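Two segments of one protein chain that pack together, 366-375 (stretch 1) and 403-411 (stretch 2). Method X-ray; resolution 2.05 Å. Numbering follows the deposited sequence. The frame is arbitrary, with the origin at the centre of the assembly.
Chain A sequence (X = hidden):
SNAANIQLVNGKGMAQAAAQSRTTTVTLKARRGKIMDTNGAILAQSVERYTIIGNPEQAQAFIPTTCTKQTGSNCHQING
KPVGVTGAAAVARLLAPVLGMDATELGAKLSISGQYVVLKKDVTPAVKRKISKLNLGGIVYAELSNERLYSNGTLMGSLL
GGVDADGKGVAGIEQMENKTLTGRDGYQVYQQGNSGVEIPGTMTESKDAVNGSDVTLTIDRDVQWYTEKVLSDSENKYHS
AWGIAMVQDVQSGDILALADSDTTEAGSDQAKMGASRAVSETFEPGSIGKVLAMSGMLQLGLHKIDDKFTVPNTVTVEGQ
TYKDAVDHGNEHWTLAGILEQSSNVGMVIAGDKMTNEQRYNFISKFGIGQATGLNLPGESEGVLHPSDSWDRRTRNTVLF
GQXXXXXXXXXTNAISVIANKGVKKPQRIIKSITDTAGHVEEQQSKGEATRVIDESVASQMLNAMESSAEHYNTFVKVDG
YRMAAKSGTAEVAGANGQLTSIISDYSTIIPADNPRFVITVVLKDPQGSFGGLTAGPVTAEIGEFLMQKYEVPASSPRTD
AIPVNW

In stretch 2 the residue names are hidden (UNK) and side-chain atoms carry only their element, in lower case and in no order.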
# COMPACT_ATOMS: atom_id res chain seq x y z
N PHE A 366 -0.64 -21.60 4.35
CA PHE A 366 -1.22 -20.66 3.37
C PHE A 366 -0.92 -19.20 3.69
O PHE A 366 -1.36 -18.28 2.98
CB PHE A 366 -2.74 -20.86 3.27
CG PHE A 366 -3.16 -21.97 2.35
CD1 PHE A 366 -3.41 -21.72 1.00
CD2 PHE A 366 -3.32 -23.27 2.82
CE1 PHE A 366 -3.82 -22.75 0.15
CE2 PHE A 366 -3.71 -24.30 1.99
CZ PHE A 366 -3.96 -24.05 0.65
N GLY A 367 -0.16 -18.96 4.76
CA GLY A 367 0.24 -17.60 5.13
C GLY A 367 -0.61 -16.96 6.23
O GLY A 367 -0.41 -15.79 6.57
N ILE A 368 -1.55 -17.71 6.78
CA ILE A 368 -2.46 -17.16 7.81
C ILE A 368 -1.68 -16.99 9.11
O ILE A 368 -0.94 -17.89 9.50
CB ILE A 368 -3.66 -18.10 8.04
CG1 ILE A 368 -4.44 -18.33 6.73
CG2 ILE A 368 -4.59 -17.58 9.13
CD1 ILE A 368 -4.61 -17.09 5.88
N GLY A 369 -1.86 -15.85 9.77
CA GLY A 369 -1.18 -15.60 11.04
C GLY A 369 0.24 -15.06 10.87
O GLY A 369 0.94 -14.83 11.84
N GLN A 370 0.66 -14.85 9.62
CA GLN A 370 2.00 -14.34 9.36
C GLN A 370 1.95 -13.03 8.58
O GLN A 370 1.03 -12.78 7.79
CB GLN A 370 2.78 -15.38 8.57
CG GLN A 370 2.74 -16.76 9.19
CD GLN A 370 3.11 -17.83 8.20
OE1 GLN A 370 4.24 -17.89 7.72
NE2 GLN A 370 2.15 -18.69 7.87
N ALA A 371 2.95 -12.19 8.79
CA ALA A 371 3.03 -10.93 8.08
C ALA A 371 3.06 -11.19 6.57
O ALA A 371 3.67 -12.16 6.11
CB ALA A 371 4.28 -10.16 8.51
N THR A 372 2.37 -10.37 5.79
CA THR A 372 2.45 -10.49 4.33
C THR A 372 3.87 -10.23 3.83
O THR A 372 4.27 -10.70 2.77
CB THR A 372 1.53 -9.49 3.62
OG1 THR A 372 1.94 -8.16 3.98
CG2 THR A 372 0.07 -9.72 4.03
N GLY A 373 4.62 -9.46 4.61
CA GLY A 373 5.94 -9.03 4.17
C GLY A 373 5.87 -7.72 3.40
O GLY A 373 6.90 -7.16 3.03
N LEU A 374 4.67 -7.21 3.15
CA LEU A 374 4.51 -5.93 2.45
C LEU A 374 4.97 -4.72 3.28
O LEU A 374 5.29 -3.67 2.72
CB LEU A 374 3.06 -5.71 2.03
CG LEU A 374 2.49 -6.65 0.96
CD1 LEU A 374 0.97 -6.61 1.00
CD2 LEU A 374 3.01 -6.29 -0.43
N ASN A 375 4.97 -4.88 4.60
CA ASN A 375 5.36 -3.81 5.53
C ASN A 375 4.53 -2.54 5.44
O ASN A 375 5.03 -1.45 5.67
CB ASN A 375 6.84 -3.44 5.37
CG ASN A 375 7.76 -4.63 5.53
OD1 ASN A 375 7.58 -5.46 6.43
ND2 ASN A 375 8.75 -4.72 4.65
N UNK A 403 -12.60 -18.65 14.23
CA UNK A 403 -11.72 -18.74 15.38
C UNK A 403 -10.29 -18.32 15.06
O UNK A 403 -9.39 -18.46 15.90
N UNK A 404 -10.07 -17.82 13.85
CA UNK A 404 -8.81 -17.20 13.47
C UNK A 404 -9.16 -16.05 12.56
O UNK A 404 -10.26 -16.02 12.01
c UNK A 404 -7.92 -18.04 10.23
o UNK A 404 -9.34 -20.20 7.63
c UNK A 404 -8.27 -18.53 8.97
c UNK A 404 -8.29 -18.70 11.40
c UNK A 404 -7.86 -18.17 12.78
c UNK A 404 -8.99 -19.71 8.88
c UNK A 404 -9.36 -20.40 10.02
c UNK A 404 -9.00 -19.90 11.28
N UNK A 405 -8.27 -15.07 12.42
CA UNK A 405 -8.61 -13.89 11.63
C UNK A 405 -7.56 -13.61 10.56
O UNK A 405 -6.39 -13.98 10.73
c UNK A 405 -8.65 -12.63 12.49
o UNK A 405 -7.34 -12.41 13.03
c UNK A 405 -9.69 -12.77 13.62
N UNK A 406 -7.99 -12.94 9.49
CA UNK A 406 -7.11 -12.62 8.37
C UNK A 406 -7.34 -11.16 7.95
O UNK A 406 -8.38 -10.59 8.27
c UNK A 406 -7.46 -13.49 7.16
c UNK A 406 -7.44 -14.97 7.56
c UNK A 406 -8.86 -13.12 6.61
N UNK A 407 -6.38 -10.56 7.25
CA UNK A 407 -6.70 -9.34 6.52
C UNK A 407 -6.94 -9.68 5.06
O UNK A 407 -6.76 -10.84 4.65
c UNK A 407 -4.25 -8.69 6.35
c UNK A 407 -5.64 -8.23 6.69
o UNK A 407 -4.01 -9.28 5.29
n UNK A 407 -3.31 -8.45 7.26
N UNK A 408 -7.38 -8.70 4.27
CA UNK A 408 -7.72 -8.99 2.89
C UNK A 408 -6.52 -9.46 2.07
O UNK A 408 -6.67 -10.27 1.15
c UNK A 408 -8.49 -7.79 2.22
c UNK A 408 -7.55 -6.63 1.89
c UNK A 408 -9.22 -8.27 0.95
N UNK A 409 -5.31 -8.98 2.40
CA UNK A 409 -4.12 -9.36 1.64
C UNK A 409 -3.77 -10.84 1.89
O UNK A 409 -3.39 -11.58 0.97
c UNK A 409 -2.90 -8.49 2.00
c UNK A 409 -2.52 -5.90 4.42
se UNK A 409 -3.95 -6.01 3.08
c UNK A 409 -3.06 -7.01 1.66
N UNK A 410 -3.87 -11.26 3.14
CA UNK A 410 -3.59 -12.65 3.50
C UNK A 410 -4.62 -13.60 2.87
O UNK A 410 -4.27 -14.66 2.34
c UNK A 410 -3.65 -12.81 5.01
c UNK A 410 -2.68 -12.22 7.24
o UNK A 410 -3.80 -12.04 7.72
c UNK A 410 -2.48 -12.16 5.74
n UNK A 410 -1.60 -12.48 7.99
N UNK A 411 -5.89 -13.22 2.91
CA UNK A 411 -6.93 -14.05 2.33
C UNK A 411 -6.71 -14.20 0.82
O UNK A 411 -6.81 -15.28 0.25
c UNK A 411 -9.50 -14.24 2.11
c UNK A 411 -8.30 -13.42 2.59
c UNK A 411 -10.80 -13.56 2.51
c UNK A 411 -9.41 -15.62 2.70
O HOH W 1 -1.83 -15.76 3.12
O HOH W 2 -4.02 -14.29 9.31
O HOH W 3 -0.35 -9.37 7.33

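Position 403 has no side-chain atoms. It lies out of reach of stretch 1. Its phi of 89° would jam a CB against the carbonyl O of the residue before. It is Gly403.

Position 404 carries one carbon, then a ring of six carbons bearing one oxygen. A ring carbon lies 3.5 Å from CG2 of Ile368. A phenol ring on a single carbon is Tyr404. The ring atom is CD1, and Ile368 meets the ring obliquely.

Position 405 has a CB carrying one oxygen and one carbon. The CB points away from stretch 1. The branch with one hydroxyl and one methyl gives Thr405.

Position 406 has three carbons, with two on the CB. One of these is 3.9 Å from CD1 of Ile368. The short fork is Val406, and the contact atom is CG1.

Position 407 has two carbons, the second carrying one oxygen and one nitrogen. The side-chain oxygen lies 4.3 Å from CG2 of Thr372. The side chain is a short amide, so this is Asn407. It sits at the N-cap of the helix that begins at 408. Its OD1 accepts from the backbone N of position 410 at 2.9 Å.

Position 408 has three carbons, with two on the CB, and touches nothing on stretch 1. It is Val408.

Position 409 is an unbranched chain of two carbons, a selenium and a last carbon. Its CB is 3.8 Å from CG2 of Thr372, and its second carbon is 4.1 Å from CD1 of Leu374. The selenium identifies selenomethionine, Met409.

Position 410 has three carbons in line, the third carrying one oxygen and one nitrogen. The nitrogen is 2.7 Å from O of Gln370. This longer amide is Gln410. Its NE2 donates to that carbonyl, and its OE1 accepts from N of Asn407 at 3.0 Å. The two residues thus bond reciprocally.

Position 411 has four carbons, forked at the second, and its CB points away from stretch 1. It is Leu411.

The contact centres on Gln410 and Ile368. Gln410 reaches the turn of Gly367 to Gln370 and makes the one direct hydrogen bond between the stretches. Ile368 packs against Tyr404 and Val406, while Thr372 and Leu374 pack against Met409. Water 1 donates to O of Phe366 at 2.6 Å and to O of Gln410 at 2.8 Å. Water 3 accepts from N of Thr372 at 3.3 Å and from ND2 of Asn407 at 3.1 Å.

Stretch 2, residues 403-411: GYTVNVMQL
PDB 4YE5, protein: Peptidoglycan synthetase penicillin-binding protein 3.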